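PDB 1V30: putative gamma-glutamylcyclotransferase PH0828 from Pyrococcus horikoshii, which probably acts as a gamma-glutamylcyclotransferase, though its activity remains unproven. Local coordinates for residues A[38-43]-A[93-98]. Residues are numbered along the deposited sequence; the frame is centred on the assembly and turned at random.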
loop_
_atom_site.group_PDB
_atom_site.type_symbol
_atom_site.label_atom_id
_atom_site.label_comp_id
_atom_site.label_asym_id
_atom_site.label_seq_id
_atom_site.Cartn_x
_atom_site.Cartn_y
_atom_site.Cartn_z
ATOM N N GLU A 38 -8.586 -8.871 2.385
ATOM C CA GLU A 38 -9.826 -9.146 1.676
ATOM C C GLU A 38 -10.716 -7.909 1.679
ATOM O O GLU A 38 -10.677 -7.115 2.616
ATOM C CB GLU A 38 -10.563 -10.315 2.343
ATOM C CG GLU A 38 -9.907 -11.669 2.127
ATOM C CD GLU A 38 -10.064 -12.173 0.702
ATOM O OE1 GLU A 38 -9.384 -13.155 0.336
ATOM O OE2 GLU A 38 -10.875 -11.591 -0.051
ATOM N N GLY A 39 -11.504 -7.740 0.623
ATOM C CA GLY A 39 -12.410 -6.607 0.549
ATOM C C GLY A 39 -11.852 -5.328 -0.046
ATOM O O GLY A 39 -12.408 -4.251 0.167
ATOM N N TYR A 40 -10.756 -5.434 -0.792
ATOM C CA TYR A 40 -10.157 -4.260 -1.415
ATOM C C TYR A 40 -9.762 -4.494 -2.866
ATOM O O TYR A 40 -9.378 -5.598 -3.250
ATOM C CB TYR A 40 -8.917 -3.798 -0.642
ATOM C CG TYR A 40 -9.216 -2.903 0.538
ATOM C CD1 TYR A 40 -9.453 -3.435 1.805
ATOM C CD2 TYR A 40 -9.290 -1.522 0.379
ATOM C CE1 TYR A 40 -9.758 -2.606 2.888
ATOM C CE2 TYR A 40 -9.595 -0.686 1.450
ATOM C CZ TYR A 40 -9.828 -1.234 2.699
ATOM O OH TYR A 40 -10.141 -0.402 3.748
ATOM N N GLN A 41 -9.863 -3.434 -3.660
ATOM C CA GLN A 41 -9.481 -3.474 -5.064
ATOM C C GLN A 41 -8.357 -2.465 -5.247
ATOM O O GLN A 41 -8.272 -1.481 -4.508
ATOM C CB GLN A 41 -10.659 -3.104 -5.958
ATOM C CG GLN A 41 -11.869 -3.995 -5.779
ATOM C CD GLN A 41 -12.943 -3.695 -6.793
ATOM O OE1 GLN A 41 -13.177 -2.535 -7.136
ATOM N NE2 GLN A 41 -13.613 -4.735 -7.274
ATOM N N LEU A 42 -7.506 -2.707 -6.237
ATOM C CA LEU A 42 -6.372 -1.833 -6.507
ATOM C C LEU A 42 -6.452 -1.229 -7.901
ATOM O O LEU A 42 -6.635 -1.949 -8.882
ATOM C CB LEU A 42 -5.068 -2.628 -6.378
ATOM C CG LEU A 42 -3.751 -1.892 -6.654
ATOM C CD1 LEU A 42 -3.562 -0.761 -5.657
ATOM C CD2 LEU A 42 -2.588 -2.879 -6.558
ATOM N N TYR A 43 -6.316 0.090 -7.973
ATOM C CA TYR A 43 -6.342 0.820 -9.236
ATOM C C TYR A 43 -5.055 1.625 -9.348
ATOM O O TYR A 43 -4.422 1.942 -8.337
ATOM C CB TYR A 43 -7.538 1.775 -9.295
ATOM C CG TYR A 43 -8.875 1.079 -9.352
ATOM C CD1 TYR A 43 -9.441 0.524 -8.206
ATOM C CD2 TYR A 43 -9.555 0.942 -10.558
ATOM C CE1 TYR A 43 -10.650 -0.158 -8.261
ATOM C CE2 TYR A 43 -10.767 0.262 -10.625
ATOM C CZ TYR A 43 -11.305 -0.285 -9.470
ATOM O OH TYR A 43 -12.496 -0.974 -9.529
ATOM N N ALA A 93 -3.575 -3.596 11.611
ATOM C CA ALA A 93 -2.631 -2.634 11.058
ATOM C C ALA A 93 -3.378 -1.479 10.408
ATOM O O ALA A 93 -4.559 -1.602 10.074
ATOM C CB ALA A 93 -1.731 -3.319 10.022
ATOM N N PHE A 94 -2.687 -0.356 10.249
ATOM C CA PHE A 94 -3.275 0.804 9.598
ATOM C C PHE A 94 -2.947 0.737 8.112
ATOM O O PHE A 94 -1.879 0.256 7.717
ATOM C CB PHE A 94 -2.722 2.103 10.187
ATOM C CG PHE A 94 -3.207 2.386 11.573
ATOM C CD1 PHE A 94 -2.434 2.052 12.677
ATOM C CD2 PHE A 94 -4.452 2.966 11.774
ATOM C CE1 PHE A 94 -2.896 2.297 13.972
ATOM C CE2 PHE A 94 -4.924 3.213 13.061
ATOM C CZ PHE A 94 -4.143 2.877 14.161
ATOM N N LEU A 95 -3.873 1.227 7.300
ATOM C CA LEU A 95 -3.719 1.241 5.854
ATOM C C LEU A 95 -4.285 2.560 5.351
ATOM O O LEU A 95 -5.257 3.074 5.913
ATOM C CB LEU A 95 -4.474 0.055 5.246
ATOM C CG LEU A 95 -4.562 -0.058 3.722
ATOM C CD1 LEU A 95 -4.485 -1.523 3.318
ATOM C CD2 LEU A 95 -5.852 0.576 3.226
ATOM N N TRP A 96 -3.666 3.115 4.314
ATOM C CA TRP A 96 -4.108 4.374 3.739
ATOM C C TRP A 96 -5.028 4.085 2.571
ATOM O O TRP A 96 -4.582 3.719 1.484
ATOM C CB TRP A 96 -2.907 5.197 3.283
ATOM C CG TRP A 96 -2.188 5.863 4.418
ATOM C CD1 TRP A 96 -2.492 7.068 4.986
ATOM C CD2 TRP A 96 -1.055 5.357 5.138
ATOM N NE1 TRP A 96 -1.616 7.345 6.010
ATOM C CE2 TRP A 96 -0.724 6.310 6.126
ATOM C CE3 TRP A 96 -0.285 4.187 5.044
ATOM C CZ2 TRP A 96 0.342 6.133 7.012
ATOM C CZ3 TRP A 96 0.777 4.012 5.927
ATOM C CH2 TRP A 96 1.081 4.980 6.896
ATOM N N GLU A 97 -6.321 4.248 2.822
ATOM C CA GLU A 97 -7.359 4.003 1.836
ATOM C C GLU A 97 -7.640 5.243 0.993
ATOM O O GLU A 97 -7.793 6.342 1.525
ATOM C CB GLU A 97 -8.627 3.571 2.571
ATOM C CG GLU A 97 -9.886 3.523 1.737
ATOM C CD GLU A 97 -11.086 3.152 2.577
ATOM O OE1 GLU A 97 -11.157 1.986 3.015
ATOM O OE2 GLU A 97 -11.941 4.032 2.818
ATOM N N TRP A 98 -7.707 5.073 -0.324
ATOM C CA TRP A 98 -7.993 6.208 -1.191
ATOM C C TRP A 98 -9.404 6.688 -0.833
ATOM O O TRP A 98 -10.341 5.891 -0.778
ATOM C CB TRP A 98 -7.898 5.792 -2.661
ATOM C CG TRP A 98 -8.211 6.893 -3.624
ATOM C CD1 TRP A 98 -9.212 6.900 -4.547
ATOM C CD2 TRP A 98 -7.516 8.140 -3.776
ATOM N NE1 TRP A 98 -9.187 8.065 -5.265
ATOM C CE2 TRP A 98 -8.157 8.848 -4.816
ATOM C CE3 TRP A 98 -6.411 8.728 -3.141
ATOM C CZ2 TRP A 98 -7.733 10.117 -5.237
ATOM C CZ3 TRP A 98 -5.988 9.991 -3.562
ATOM C CH2 TRP A 98 -6.651 10.670 -4.600
#
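Tyr40 and Glu97 mark the nearest backbone approach of the two segments, yet their CA atoms are 9.3 Å apart, too far for sheet pairing. The strands run in broadly the same direction, are not hydrogen-bonded to each other, and are linked through side chains alone, with 128 Å² buried in total. Strand 40-44 follows a corner at Glu38 and Gly39, where Gly39 takes a positive phi (88°) that a residue with a CB would strain to adopt.

The polar link runs from the Tyr40 hydroxyl to the Glu97 carboxylate: OH donates to OE1 at 2.7 Å. The hydroxyl comes at OE1 almost in line with the carboxylate's C-O bond, and OE1 lies close to the plane of the phenol, at the ring edge, while ring and carboxylate planes are 47° apart. Glu97 reaches this point because its CG is anti to the backbone N (chi1 169°) and the chain stays extended as far as CD. The same OE1 forms a salt bridge with Lys52, so one oxygen serves both a cation and a phenol.

In the small beta barrel that is the fold of the AIG2-like gamma-glutamylcyclotransferases, the two strands belong to different strand pairings, and this bond ties the 81-86/93-98 hairpin to strand 40-44. On the apolar side Tyr40 CE2 lies 4.3 Å from Leu95 CD2, an oblique approach, and both residues also touch Leu57 and Val84, which places them in a common core. A phenylalanine in place of Tyr40 would probably leave Glu97 OE1 without its hydroxyl donor, with Lys52 as its remaining partner among those described here. The hairpin strand also borders the presumed substrate site: the Leu95 side chain lies about 4 Å from that of Tyr13, a substrate-binding residue by similarity, whose OH is hydrogen-bonded to the carbonyl O of Trp96.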